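Local coordinates for transcriptional regulator (NtrC family) (Aquifex aeolicus, PDB 3DZD), which acts as an NtrC-family, sigma-54-dependent activator of transcription whose AAA+ domain, here inactive and bound to ADP, probably uses ATP hydrolysis to promote initiation, at residues F315-A320 with N326-S331; P300-G305 with K340-G345; K150-V155 with S176-A181; D229-L234 with G281-D286; G216-A221 with G249-L254. All blocks are in the same frame, centred on the assembly; numbering follows the deposited sequence.

Interaction 1 (F315-A320 with N326-S331)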
# COMPACT_ATOMS: atom_id res chain seq x y z
N PHE A 315 18.74 17.33 2.82
CA PHE A 315 17.46 17.99 2.59
C PHE A 315 17.56 18.99 1.43
O PHE A 315 16.67 19.08 0.60
CB PHE A 315 16.93 18.66 3.87
CG PHE A 315 16.48 17.68 4.93
CD1 PHE A 315 15.54 16.70 4.63
CD2 PHE A 315 16.99 17.74 6.22
CE1 PHE A 315 15.13 15.78 5.60
CE2 PHE A 315 16.58 16.85 7.19
CZ PHE A 315 15.65 15.86 6.89
N LEU A 316 18.66 19.73 1.40
CA LEU A 316 18.89 20.71 0.35
C LEU A 316 18.86 20.05 -1.03
O LEU A 316 18.30 20.60 -1.97
CB LEU A 316 20.23 21.41 0.57
CG LEU A 316 20.62 22.46 -0.48
CD1 LEU A 316 19.69 23.66 -0.41
CD2 LEU A 316 22.07 22.88 -0.29
N LYS A 317 19.47 18.88 -1.15
CA LYS A 317 19.46 18.15 -2.41
C LYS A 317 18.07 17.66 -2.74
O LYS A 317 17.57 17.87 -3.83
CB LYS A 317 20.43 16.97 -2.39
CG LYS A 317 21.82 17.30 -2.89
CD LYS A 317 22.42 18.46 -2.12
CE LYS A 317 23.92 18.56 -2.35
NZ LYS A 317 24.24 18.70 -3.79
N LYS A 318 17.45 16.99 -1.78
CA LYS A 318 16.15 16.38 -2.00
C LYS A 318 15.10 17.40 -2.44
O LYS A 318 14.27 17.10 -3.31
CB LYS A 318 15.70 15.64 -0.74
CG LYS A 318 14.23 15.28 -0.73
CD LYS A 318 13.97 14.16 0.28
CE LYS A 318 12.63 14.37 0.96
NZ LYS A 318 12.57 15.74 1.53
N PHE A 319 15.14 18.59 -1.85
CA PHE A 319 14.16 19.62 -2.17
C PHE A 319 14.51 20.36 -3.46
O PHE A 319 13.65 20.54 -4.31
CB PHE A 319 13.98 20.60 -1.00
CG PHE A 319 13.35 19.98 0.20
CD1 PHE A 319 12.21 19.19 0.07
CD2 PHE A 319 13.88 20.18 1.47
CE1 PHE A 319 11.62 18.60 1.18
CE2 PHE A 319 13.30 19.60 2.59
CZ PHE A 319 12.18 18.82 2.44
N ALA A 320 15.77 20.78 -3.59
CA ALA A 320 16.22 21.47 -4.80
C ALA A 320 15.92 20.64 -6.05
O ALA A 320 15.54 21.18 -7.10
CB ALA A 320 17.71 21.79 -4.71
N ASN A 326 17.92 25.56 -8.38
CA ASN A 326 19.33 25.43 -8.74
C ASN A 326 20.25 25.91 -7.62
O ASN A 326 21.12 26.75 -7.83
CB ASN A 326 19.61 26.19 -10.05
CG ASN A 326 20.92 25.77 -10.70
OD1 ASN A 326 21.74 25.07 -10.09
ND2 ASN A 326 21.12 26.19 -11.94
N CYS A 327 20.04 25.37 -6.43
CA CYS A 327 20.84 25.71 -5.26
C CYS A 327 21.27 24.44 -4.55
O CYS A 327 20.56 23.93 -3.69
CB CYS A 327 20.04 26.59 -4.31
SG CYS A 327 18.41 25.90 -3.89
N PHE A 328 22.44 23.93 -4.92
CA PHE A 328 22.86 22.62 -4.43
C PHE A 328 24.00 22.63 -3.42
O PHE A 328 24.32 21.58 -2.85
CB PHE A 328 23.18 21.69 -5.61
CG PHE A 328 21.96 21.20 -6.32
CD1 PHE A 328 21.28 20.09 -5.85
CD2 PHE A 328 21.48 21.87 -7.44
CE1 PHE A 328 20.15 19.64 -6.49
CE2 PHE A 328 20.35 21.42 -8.08
CZ PHE A 328 19.68 20.31 -7.61
N GLU A 329 24.60 23.78 -3.17
CA GLU A 329 25.64 23.83 -2.15
C GLU A 329 25.28 24.76 -1.00
O GLU A 329 24.67 25.81 -1.20
CB GLU A 329 26.99 24.23 -2.75
CG GLU A 329 27.02 25.64 -3.31
CD GLU A 329 28.44 26.17 -3.49
OE1 GLU A 329 28.89 26.28 -4.65
OE2 GLU A 329 29.10 26.46 -2.47
N LEU A 330 25.66 24.33 0.20
CA LEU A 330 25.58 25.18 1.38
C LEU A 330 26.86 25.97 1.49
O LEU A 330 27.96 25.41 1.42
CB LEU A 330 25.44 24.32 2.64
CG LEU A 330 24.18 23.49 2.80
CD1 LEU A 330 24.31 22.53 3.98
CD2 LEU A 330 22.97 24.41 2.94
N SER A 331 26.74 27.28 1.67
CA SER A 331 27.92 28.12 1.84
C SER A 331 28.62 27.71 3.12
O SER A 331 28.00 27.14 4.02
CB SER A 331 27.54 29.60 1.90
OG SER A 331 27.08 29.96 3.20
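In the helical lid of this AAA+ module, L316, K317 and A320 on helix 307-322 receive C327, F328 and L330 from the connection that leads to helix 332-339. L316 and F328 carry most of the packing. The CG of L316 stands anti to the backbone N (chi1 179°), which carries the two methyls outward to the loop: CD1 lies 3.4 Å from the carbonyl O of C327, while CD2 meets CD2 of L330 at 3.7 Å, the two leucine side chains running side by side in opposite senses. One turn on, the CB of A320 sits over one face of the F328 ring, 4.0 Å from its centroid and toward the rim, in a CH-pi contact. K317 approaches the same ring at its edge, near the ring plane, so its charge is not set over the pi face. Bends at chi2 (56°) and chi4 (58°) curl the lysine chain back, and its NZ gives a weak hydrogen bond of 3.0 Å to F328 O. The SG of C327 lies 4.2 Å from A320 CB and is joined in a disulfide to C361, while L316 also reaches V358 and V365. At the far end of the loop, the hydroxyl of S331 caps the N terminus of helix 332-339 at T334 N. F315, on the same helix as L316, contacts the bound ADP. With a single weak polar bond between the two segments, the chemistry implies a loop held chiefly by apolar packing and secured covalently at C327.

Interaction 2 (P300-G305 with K340-G345)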
# COMPACT_ATOMS: atom_id res chain seq x y z
N PRO A 300 19.27 14.36 20.99
CA PRO A 300 18.87 15.57 20.27
C PRO A 300 19.85 15.86 19.14
O PRO A 300 21.01 15.42 19.17
CB PRO A 300 18.96 16.66 21.33
CG PRO A 300 18.96 15.96 22.64
CD PRO A 300 19.58 14.63 22.41
N LEU A 301 19.37 16.59 18.15
CA LEU A 301 20.18 16.95 17.00
C LEU A 301 21.45 17.70 17.42
O LEU A 301 22.52 17.46 16.87
CB LEU A 301 19.34 17.77 16.02
CG LEU A 301 20.07 18.40 14.83
CD1 LEU A 301 20.86 17.37 14.06
CD2 LEU A 301 19.04 19.10 13.91
N ARG A 302 21.33 18.59 18.41
CA ARG A 302 22.48 19.36 18.90
C ARG A 302 23.54 18.50 19.61
O ARG A 302 24.60 19.01 19.97
CB ARG A 302 22.02 20.47 19.85
CG ARG A 302 21.46 19.95 21.15
CD ARG A 302 20.62 20.98 21.86
NE ARG A 302 20.01 20.44 23.08
CZ ARG A 302 18.80 19.89 23.14
NH1 ARG A 302 18.05 19.77 22.05
NH2 ARG A 302 18.34 19.45 24.30
N GLU A 303 23.24 17.22 19.82
CA GLU A 303 24.23 16.31 20.42
C GLU A 303 24.90 15.45 19.36
O GLU A 303 25.62 14.52 19.69
CB GLU A 303 23.59 15.40 21.47
CG GLU A 303 23.29 16.08 22.80
CD GLU A 303 22.79 15.10 23.86
OE1 GLU A 303 23.24 13.92 23.88
OE2 GLU A 303 21.95 15.51 24.70
N ARG A 304 24.67 15.77 18.09
CA ARG A 304 25.07 14.88 17.00
C ARG A 304 26.21 15.41 16.14
O ARG A 304 26.43 14.93 15.02
CB ARG A 304 23.88 14.53 16.13
CG ARG A 304 22.76 13.87 16.89
CD ARG A 304 21.83 13.19 15.93
NE ARG A 304 20.55 12.89 16.56
CZ ARG A 304 19.46 12.56 15.88
NH1 ARG A 304 19.53 12.49 14.55
NH2 ARG A 304 18.32 12.28 16.51
N GLY A 305 26.94 16.38 16.68
CA GLY A 305 28.11 16.89 16.01
C GLY A 305 27.74 17.49 14.67
O GLY A 305 26.89 18.39 14.59
N LYS A 340 25.62 26.46 15.11
CA LYS A 340 25.48 27.33 16.27
C LYS A 340 24.06 27.31 16.81
O LYS A 340 23.76 27.96 17.81
CB LYS A 340 25.92 28.75 15.94
CG LYS A 340 27.43 28.90 15.76
CD LYS A 340 27.77 30.01 14.76
CE LYS A 340 27.44 31.39 15.30
NZ LYS A 340 27.63 32.44 14.26
N GLN A 341 23.18 26.57 16.14
CA GLN A 341 21.78 26.54 16.56
C GLN A 341 21.51 25.45 17.60
O GLN A 341 22.22 24.45 17.66
CB GLN A 341 20.85 26.38 15.34
CG GLN A 341 21.07 27.46 14.28
CD GLN A 341 21.01 28.87 14.85
OE1 GLN A 341 19.96 29.31 15.34
NE2 GLN A 341 22.13 29.60 14.78
N GLU A 342 20.49 25.67 18.41
CA GLU A 342 20.06 24.71 19.41
C GLU A 342 19.17 23.60 18.85
O GLU A 342 19.27 22.45 19.29
CB GLU A 342 19.32 25.43 20.54
CG GLU A 342 20.27 26.18 21.44
CD GLU A 342 21.10 25.22 22.26
OE1 GLU A 342 20.48 24.31 22.86
OE2 GLU A 342 22.34 25.38 22.30
N TRP A 343 18.31 23.94 17.90
CA TRP A 343 17.38 23.00 17.29
C TRP A 343 16.44 22.38 18.32
O TRP A 343 16.42 21.16 18.48
CB TRP A 343 18.12 21.90 16.54
CG TRP A 343 19.12 22.42 15.55
CD1 TRP A 343 20.47 22.30 15.62
CD2 TRP A 343 18.84 23.14 14.35
NE1 TRP A 343 21.06 22.89 14.53
CE2 TRP A 343 20.07 23.43 13.74
CE3 TRP A 343 17.67 23.58 13.74
CZ2 TRP A 343 20.17 24.13 12.55
CZ3 TRP A 343 17.76 24.28 12.55
CH2 TRP A 343 19.01 24.55 11.97
N LYS A 344 15.67 23.20 19.01
CA LYS A 344 14.70 22.68 19.97
C LYS A 344 13.67 21.77 19.29
O LYS A 344 13.12 20.86 19.92
CB LYS A 344 14.00 23.82 20.72
CG LYS A 344 12.98 23.31 21.73
CD LYS A 344 12.47 24.43 22.63
CE LYS A 344 11.60 23.88 23.75
NZ LYS A 344 11.05 24.96 24.61
N GLY A 345 13.41 22.02 18.01
CA GLY A 345 12.56 21.16 17.22
C GLY A 345 13.35 20.10 16.46
O GLY A 345 12.79 19.34 15.66
O HOH W 1 18.82 19.69 19.30
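The backbones come closest where the CA atoms of R302 and E342 stand 5.9 Å apart, R302 lying in a 3-10 turn of the connection from strand 294-297 into the helical lid of the AAA+ module. Opposite it, 340-345 links lid helices 332-339 and 346-359. The aliphatic part of R302 crosses E342 at a slant, its CD 3.3 Å from E342 O. R302 NE and E342 OE1 form a long salt bridge of 3.9 Å; the oxygen lies well out of the guanidinium plane, and charge alone acts there. The stronger polar partner of R302 is E160, in the P-loop sequence, through NH2. A bridging water supplies directed bonds: it accepts from R302 N and R302 NH1, each at 2.9 Å, and donates to E342 O at 2.8 Å. Beside this polar patch L301 dips into the lid, between W343, L311 and L350. Its CG is anti to the backbone N (chi1 173°), which sends CD2 over one face of the indole, 20° off the normal of the five-membered ring and 3.9 Å from its centroid. The opposite indole face carries Q341 CB, 3.4 Å from the ring plane and nearer the rim than the middle.

Interaction 3 (K150-V155 with S176-A181)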
# COMPACT_ATOMS: atom_id res chain seq x y z
N LYS A 150 14.71 -8.71 14.99
CA LYS A 150 14.20 -10.04 14.68
C LYS A 150 13.48 -10.67 15.86
O LYS A 150 12.99 -11.79 15.78
CB LYS A 150 15.29 -10.94 14.11
CG LYS A 150 15.66 -10.59 12.67
CD LYS A 150 16.28 -11.77 11.93
CE LYS A 150 16.42 -11.49 10.43
NZ LYS A 150 15.09 -11.29 9.77
N SER A 151 13.42 -9.93 16.96
CA SER A 151 12.65 -10.37 18.12
C SER A 151 11.20 -9.93 17.97
O SER A 151 10.86 -9.16 17.07
CB SER A 151 13.24 -9.78 19.39
OG SER A 151 12.55 -10.27 20.52
N LYS A 152 10.34 -10.42 18.85
CA LYS A 152 8.97 -9.92 18.89
C LYS A 152 8.73 -9.08 20.14
O LYS A 152 7.65 -8.52 20.32
CB LYS A 152 7.95 -11.05 18.80
CG LYS A 152 6.60 -10.55 18.28
CD LYS A 152 5.44 -11.34 18.89
CE LYS A 152 4.11 -10.87 18.32
NZ LYS A 152 2.94 -11.47 19.03
N ALA A 153 9.74 -8.99 20.99
CA ALA A 153 9.67 -8.16 22.19
C ALA A 153 9.47 -6.69 21.82
O ALA A 153 10.04 -6.22 20.83
CB ALA A 153 10.92 -8.35 23.04
N PRO A 154 8.66 -5.96 22.60
CA PRO A 154 8.39 -4.57 22.23
C PRO A 154 9.60 -3.66 22.44
O PRO A 154 10.49 -3.96 23.23
CB PRO A 154 7.24 -4.17 23.16
CG PRO A 154 6.65 -5.49 23.62
CD PRO A 154 7.83 -6.39 23.73
N VAL A 155 9.63 -2.55 21.71
CA VAL A 155 10.72 -1.60 21.79
C VAL A 155 10.17 -0.23 22.14
O VAL A 155 9.20 0.21 21.54
CB VAL A 155 11.49 -1.51 20.46
CG1 VAL A 155 12.63 -0.52 20.56
CG2 VAL A 155 12.01 -2.88 20.06
N SER A 176 12.93 -6.68 10.79
CA SER A 176 12.27 -7.77 11.51
C SER A 176 11.85 -8.87 10.55
O SER A 176 11.87 -10.06 10.90
CB SER A 176 11.05 -7.26 12.30
OG SER A 176 9.89 -7.21 11.47
N GLY A 177 11.46 -8.48 9.34
CA GLY A 177 11.07 -9.44 8.33
C GLY A 177 9.58 -9.73 8.30
O GLY A 177 9.10 -10.46 7.43
N ARG A 178 8.84 -9.16 9.25
CA ARG A 178 7.41 -9.42 9.36
C ARG A 178 6.67 -8.94 8.11
O ARG A 178 6.95 -7.86 7.59
CB ARG A 178 6.85 -8.79 10.65
CG ARG A 178 7.37 -9.48 11.91
CD ARG A 178 6.99 -8.78 13.21
NE ARG A 178 5.57 -8.88 13.52
CZ ARG A 178 5.02 -9.90 14.16
NH1 ARG A 178 5.76 -10.91 14.56
NH2 ARG A 178 3.71 -9.90 14.41
N LYS A 179 5.74 -9.76 7.62
CA LYS A 179 5.09 -9.50 6.33
C LYS A 179 3.90 -8.56 6.42
O LYS A 179 3.49 -7.95 5.43
CB LYS A 179 4.66 -10.82 5.68
CG LYS A 179 5.80 -11.63 5.08
CD LYS A 179 6.53 -10.82 4.01
CE LYS A 179 5.56 -10.33 2.94
NZ LYS A 179 6.21 -9.44 1.94
N GLY A 180 3.33 -8.45 7.62
CA GLY A 180 2.21 -7.56 7.83
C GLY A 180 2.59 -6.10 7.70
O GLY A 180 3.75 -5.76 7.47
N ALA A 181 1.60 -5.22 7.87
CA ALA A 181 1.78 -3.80 7.62
C ALA A 181 2.41 -3.05 8.79
O ALA A 181 2.44 -3.53 9.92
CB ALA A 181 0.44 -3.16 7.26
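The OG of S176, a residue whose carbonyl is approached by K150, has two backbone partners, one earlier and one later in the sequence: it accepts a hydrogen bond from R178 N at 3.1 Å, nearly straight at 170°, and bonds in turn to H173 O. The first of these makes an ST turn just where helix 165-176 ends and G177 takes a positive phi. S151 builds the same turn in the facing loop, its OG accepting from A153 N at 3.1 Å. Between the loops, K150 reaches over with NZ 3.6 Å from S176 O; this poorly ordered lysine makes its weak hydrogen bond to Y175 O. Farther along the two loops, K152 and R178 cross at about a right angle, K152 CG lying 3.8 Å from R178 NH1. A bend at chi3 (70°) turns the guanidinium back to this meeting. The two cations gather round one carboxylate, D263, which takes K152 NZ on OD1 and R178 NH2 on OD2, while R178 NE is held by G224 O. Both loops lead into the N-terminal ends of strands 155-158 and 182-186, so the contact closes the base of the beta-alpha-beta crossover that opens the P-loop NTPase fold.

Interaction 4 (D229-L234 with G281-D286)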
# COMPACT_ATOMS: atom_id res chain seq x y z
N ASP A 229 3.02 6.26 18.53
CA ASP A 229 3.73 7.52 18.73
C ASP A 229 3.20 8.25 19.96
O ASP A 229 1.99 8.36 20.17
CB ASP A 229 3.62 8.42 17.49
CG ASP A 229 4.82 9.35 17.33
OD1 ASP A 229 5.56 9.56 18.32
OD2 ASP A 229 5.03 9.87 16.21
N GLU A 230 4.13 8.74 20.77
CA GLU A 230 3.85 9.34 22.08
C GLU A 230 2.84 8.58 22.92
O GLU A 230 1.81 9.11 23.33
CB GLU A 230 3.45 10.82 21.98
CG GLU A 230 3.53 11.52 23.34
CD GLU A 230 4.75 11.10 24.14
OE1 GLU A 230 4.62 10.67 25.31
OE2 GLU A 230 5.85 11.18 23.57
N VAL A 231 3.17 7.32 23.19
CA VAL A 231 2.32 6.45 23.99
C VAL A 231 2.01 7.09 25.34
O VAL A 231 1.01 6.76 25.97
CB VAL A 231 2.96 5.05 24.19
CG1 VAL A 231 4.26 5.14 25.00
CG2 VAL A 231 1.97 4.09 24.85
N GLY A 232 2.87 8.00 25.80
CA GLY A 232 2.64 8.67 27.07
C GLY A 232 1.36 9.50 27.13
O GLY A 232 0.89 9.84 28.21
N GLU A 233 0.79 9.82 25.97
CA GLU A 233 -0.41 10.65 25.90
C GLU A 233 -1.72 9.86 25.94
O GLU A 233 -2.78 10.42 25.71
CB GLU A 233 -0.41 11.51 24.64
CG GLU A 233 0.75 12.47 24.55
CD GLU A 233 0.77 13.48 25.68
OE1 GLU A 233 -0.20 13.53 26.48
OE2 GLU A 233 1.77 14.23 25.78
N LEU A 234 -1.63 8.56 26.21
CA LEU A 234 -2.82 7.71 26.24
C LEU A 234 -3.58 7.85 27.55
O LEU A 234 -2.98 7.84 28.62
CB LEU A 234 -2.44 6.24 26.05
CG LEU A 234 -2.05 5.72 24.67
CD1 LEU A 234 -1.66 4.26 24.76
CD2 LEU A 234 -3.18 5.93 23.68
N GLY A 281 2.08 8.85 38.72
CA GLY A 281 0.83 8.14 38.48
C GLY A 281 0.15 8.51 37.17
O GLY A 281 -1.07 8.45 37.08
N ASN A 282 0.93 8.88 36.16
CA ASN A 282 0.37 9.25 34.86
C ASN A 282 0.57 8.17 33.80
O ASN A 282 0.25 8.37 32.63
CB ASN A 282 0.95 10.57 34.38
CG ASN A 282 0.77 11.69 35.37
OD1 ASN A 282 -0.13 11.65 36.21
ND2 ASN A 282 1.63 12.70 35.29
N PHE A 283 1.10 7.03 34.22
CA PHE A 283 1.36 5.93 33.30
C PHE A 283 1.53 4.63 34.07
O PHE A 283 2.29 4.56 35.04
CB PHE A 283 2.61 6.22 32.46
CG PHE A 283 2.68 5.40 31.20
CD1 PHE A 283 2.09 5.86 30.03
CD2 PHE A 283 3.31 4.17 31.20
CE1 PHE A 283 2.15 5.11 28.87
CE2 PHE A 283 3.37 3.42 30.04
CZ PHE A 283 2.79 3.88 28.87
N ARG A 284 0.82 3.59 33.62
CA ARG A 284 0.86 2.29 34.29
C ARG A 284 2.25 1.71 34.29
O ARG A 284 2.96 1.73 33.28
CB ARG A 284 -0.10 1.31 33.61
CG ARG A 284 -1.51 1.83 33.41
CD ARG A 284 -2.37 0.72 32.85
NE ARG A 284 -2.28 -0.48 33.68
CZ ARG A 284 -3.25 -0.89 34.48
NH1 ARG A 284 -4.39 -0.21 34.55
NH2 ARG A 284 -3.09 -1.98 35.22
N GLU A 285 2.64 1.16 35.43
CA GLU A 285 3.97 0.63 35.63
C GLU A 285 4.15 -0.70 34.90
O GLU A 285 5.20 -0.96 34.31
CB GLU A 285 4.23 0.46 37.13
CG GLU A 285 5.64 0.05 37.50
CD GLU A 285 5.77 -0.28 38.98
OE1 GLU A 285 4.78 -0.11 39.72
OE2 GLU A 285 6.87 -0.71 39.40
N ASP A 286 3.13 -1.54 34.95
CA ASP A 286 3.20 -2.87 34.35
C ASP A 286 3.23 -2.76 32.83
O ASP A 286 3.87 -3.56 32.16
CB ASP A 286 2.05 -3.76 34.82
CG ASP A 286 0.68 -3.10 34.67
OD1 ASP A 286 0.58 -1.98 34.11
OD2 ASP A 286 -0.32 -3.70 35.12
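Apolar contact comes first, between V231 and the ring of F283, whose side chains cross at about a right angle. CG2 of V231, the branch anti to the backbone N, meets F283 CZ at 4.1 Å. The phenylalanine is thrown across to the other segment by a chi1 of -160°, and its CE1 then rests 4.0 Å from the CA of G232, which approaches obliquely. L274 and E277 of helix 274-279 and Q239 of helix 236-248 pack on the same phenylalanine.

Polar against aromatic is the second kind. The carbonyl O of V231 lies in the plane of the F283 ring, at its edge, 3.5 Å from CE1, where it faces the slightly positive ring hydrogens rather than the pi cloud. The carbonyl belongs to the 3-10 turn that follows strand 225-229 by one residue; D229 at the strand end and E230 just after it form the acidic pair characteristic of a Walker B motif. E230 itself is held by T270 and N271 at the end of the neighbouring strand 265-270. E230 and E233 also have long, weak ion pairs with K324 of the second subunit.

Charged groups make up the third kind, within 281-286. R284 grips D286 side-on, NE to OD1 at 3.3 Å and NH2 to OD2 at 3.3 Å, the latter at 178° and in the guanidinium plane; each oxygen uses its syn lone pair. This salt bridge spans the start of helix 285-291, where R284 is the N-cap residue and its backbone N bonds to Q239 OE1. Two residues before F283, G281 ends helix 274-279 in a Schellman motif.

Interaction 5 (G216-A221 with G249-L254)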
# COMPACT_ATOMS: atom_id res chain seq x y z
N GLY A 216 -9.93 -1.58 13.72
CA GLY A 216 -8.97 -0.85 14.52
C GLY A 216 -7.55 -1.08 14.04
O GLY A 216 -7.27 -2.03 13.31
N LYS A 217 -6.64 -0.20 14.46
CA LYS A 217 -5.23 -0.31 14.12
C LYS A 217 -4.64 -1.62 14.66
O LYS A 217 -3.78 -2.23 14.03
CB LYS A 217 -4.45 0.87 14.69
CG LYS A 217 -5.01 2.23 14.34
CD LYS A 217 -4.51 2.72 12.99
CE LYS A 217 -4.48 4.25 12.94
NZ LYS A 217 -3.89 4.76 11.67
N LEU A 218 -5.10 -2.04 15.83
CA LEU A 218 -4.63 -3.32 16.38
C LEU A 218 -4.75 -4.40 15.31
O LEU A 218 -3.80 -5.13 15.02
CB LEU A 218 -5.43 -3.71 17.62
CG LEU A 218 -5.03 -3.01 18.92
CD1 LEU A 218 -6.16 -3.06 19.95
CD2 LEU A 218 -3.77 -3.63 19.47
N GLU A 219 -5.93 -4.47 14.70
CA GLU A 219 -6.25 -5.46 13.68
C GLU A 219 -5.50 -5.23 12.37
O GLU A 219 -5.12 -6.18 11.69
CB GLU A 219 -7.75 -5.42 13.43
CG GLU A 219 -8.26 -6.44 12.46
CD GLU A 219 -9.78 -6.44 12.40
OE1 GLU A 219 -10.39 -5.67 13.18
OE2 GLU A 219 -10.35 -7.20 11.59
N LEU A 220 -5.30 -3.96 12.01
CA LEU A 220 -4.62 -3.63 10.76
C LEU A 220 -3.14 -3.99 10.82
O LEU A 220 -2.46 -4.07 9.80
CB LEU A 220 -4.77 -2.13 10.45
CG LEU A 220 -6.16 -1.68 9.99
CD1 LEU A 220 -6.37 -0.20 10.25
CD2 LEU A 220 -6.36 -1.99 8.52
N ALA A 221 -2.64 -4.20 12.04
CA ALA A 221 -1.22 -4.47 12.23
C ALA A 221 -0.92 -5.97 12.32
O ALA A 221 0.22 -6.36 12.54
CB ALA A 221 -0.71 -3.75 13.47
N GLY A 249 -3.39 -11.21 24.11
CA GLY A 249 -3.19 -11.39 22.69
C GLY A 249 -4.49 -11.40 21.92
O GLY A 249 -4.52 -11.78 20.75
N SER A 250 -5.58 -10.99 22.57
CA SER A 250 -6.84 -10.79 21.87
C SER A 250 -7.53 -9.51 22.33
O SER A 250 -7.11 -8.88 23.31
CB SER A 250 -7.77 -12.00 22.05
OG SER A 250 -8.12 -12.19 23.40
N PHE A 251 -8.58 -9.12 21.63
CA PHE A 251 -9.38 -7.97 22.03
C PHE A 251 -10.75 -8.01 21.36
O PHE A 251 -11.06 -8.93 20.61
CB PHE A 251 -8.67 -6.66 21.68
CG PHE A 251 -8.74 -6.32 20.22
CD1 PHE A 251 -9.77 -5.54 19.73
CD2 PHE A 251 -7.78 -6.79 19.34
CE1 PHE A 251 -9.85 -5.23 18.39
CE2 PHE A 251 -7.84 -6.48 17.99
CZ PHE A 251 -8.87 -5.70 17.51
N THR A 252 -11.56 -7.00 21.63
CA THR A 252 -12.86 -6.88 20.99
C THR A 252 -13.04 -5.45 20.52
O THR A 252 -12.39 -4.54 21.04
CB THR A 252 -13.99 -7.25 21.97
OG1 THR A 252 -13.88 -6.44 23.15
CG2 THR A 252 -13.87 -8.71 22.37
N ARG A 253 -13.88 -5.25 19.52
CA ARG A 253 -14.14 -3.90 19.03
C ARG A 253 -14.99 -3.12 20.02
O ARG A 253 -15.50 -3.67 21.00
CB ARG A 253 -14.82 -3.94 17.67
CG ARG A 253 -13.94 -4.52 16.57
CD ARG A 253 -14.57 -4.27 15.21
NE ARG A 253 -13.71 -4.67 14.10
CZ ARG A 253 -13.73 -5.88 13.54
NH1 ARG A 253 -14.56 -6.82 14.00
NH2 ARG A 253 -12.92 -6.15 12.52
N LEU A 254 -15.13 -1.82 19.77
CA LEU A 254 -16.08 -1.01 20.52
C LEU A 254 -17.48 -1.36 20.04
O LEU A 254 -17.83 -1.11 18.89
CB LEU A 254 -15.81 0.49 20.33
CG LEU A 254 -14.47 1.05 20.80
CD1 LEU A 254 -14.47 2.58 20.70
CD2 LEU A 254 -14.13 0.59 22.22
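E219 and R253 meet as a buried ion pair, E219 OE1 standing 2.7 Å from R253 NH2 and OE2 2.9 Å from the same nitrogen. Both carboxylate oxygens thus crowd one end of the guanidinium, whose plane is turned 50° from theirs; the approach is oblique, unlike a coplanar two-pronged pair. E219 gets there by an extended chain, CG anti to the backbone N (chi1 -176°). R253 is likewise extended from CG to NE and comes across to it from the loop just after strand 250-251.

Alongside the ion pair is an aromatic contact. L218 CD1 sits over the centre of the F251 ring, 4.1 Å from the centroid and only 10° off the normal, a CH-pi contact. L218 CB meets F251 CE2 at 3.7 Å, and the CB of E219 comes to the edge of the ring, 4.2 Å from CZ. One short helical turn therefore gives a leucine to the face and a glutamate to the edge of the same phenylalanine.

The second shell sets these groups in place. V262 packs on F251, and I264, F200 and L226 on L218. The charges have weak, long outer partners: K215 for E219, and D72 of the second subunit for R253, in that subunit's receiver-domain sequence. Such flanking charges could tune the pair's electrostatics.

F251 also bonds through its backbone to I260, its partner in the antiparallel pair 250-251 and 260-261, so the contact pins helix 217-220 against this hairpin, with helix 195-200 and strand 225-229 lining L218.

Following the chain from the N terminus, interaction 3 comes first among the five, closing the crossover between strands 155-158 and 182-186. Interaction 5 opens at 216 and interaction 4 at 229; their segments alternate, so the two loops cross, tying the short helix 217-220 to the hairpin at 250 and the turn after strand 225-229 to the residues just ahead of helix 285-291. Both touch the second subunit. Interaction 3 meets interaction 5 through A181 CB and L220 O, 4.0 Å apart. Beyond the ATPase sheet, interaction 2 joins 300-305 to 340-345, and interaction 1 closes a shorter loop within it, the two binding the lid helices together.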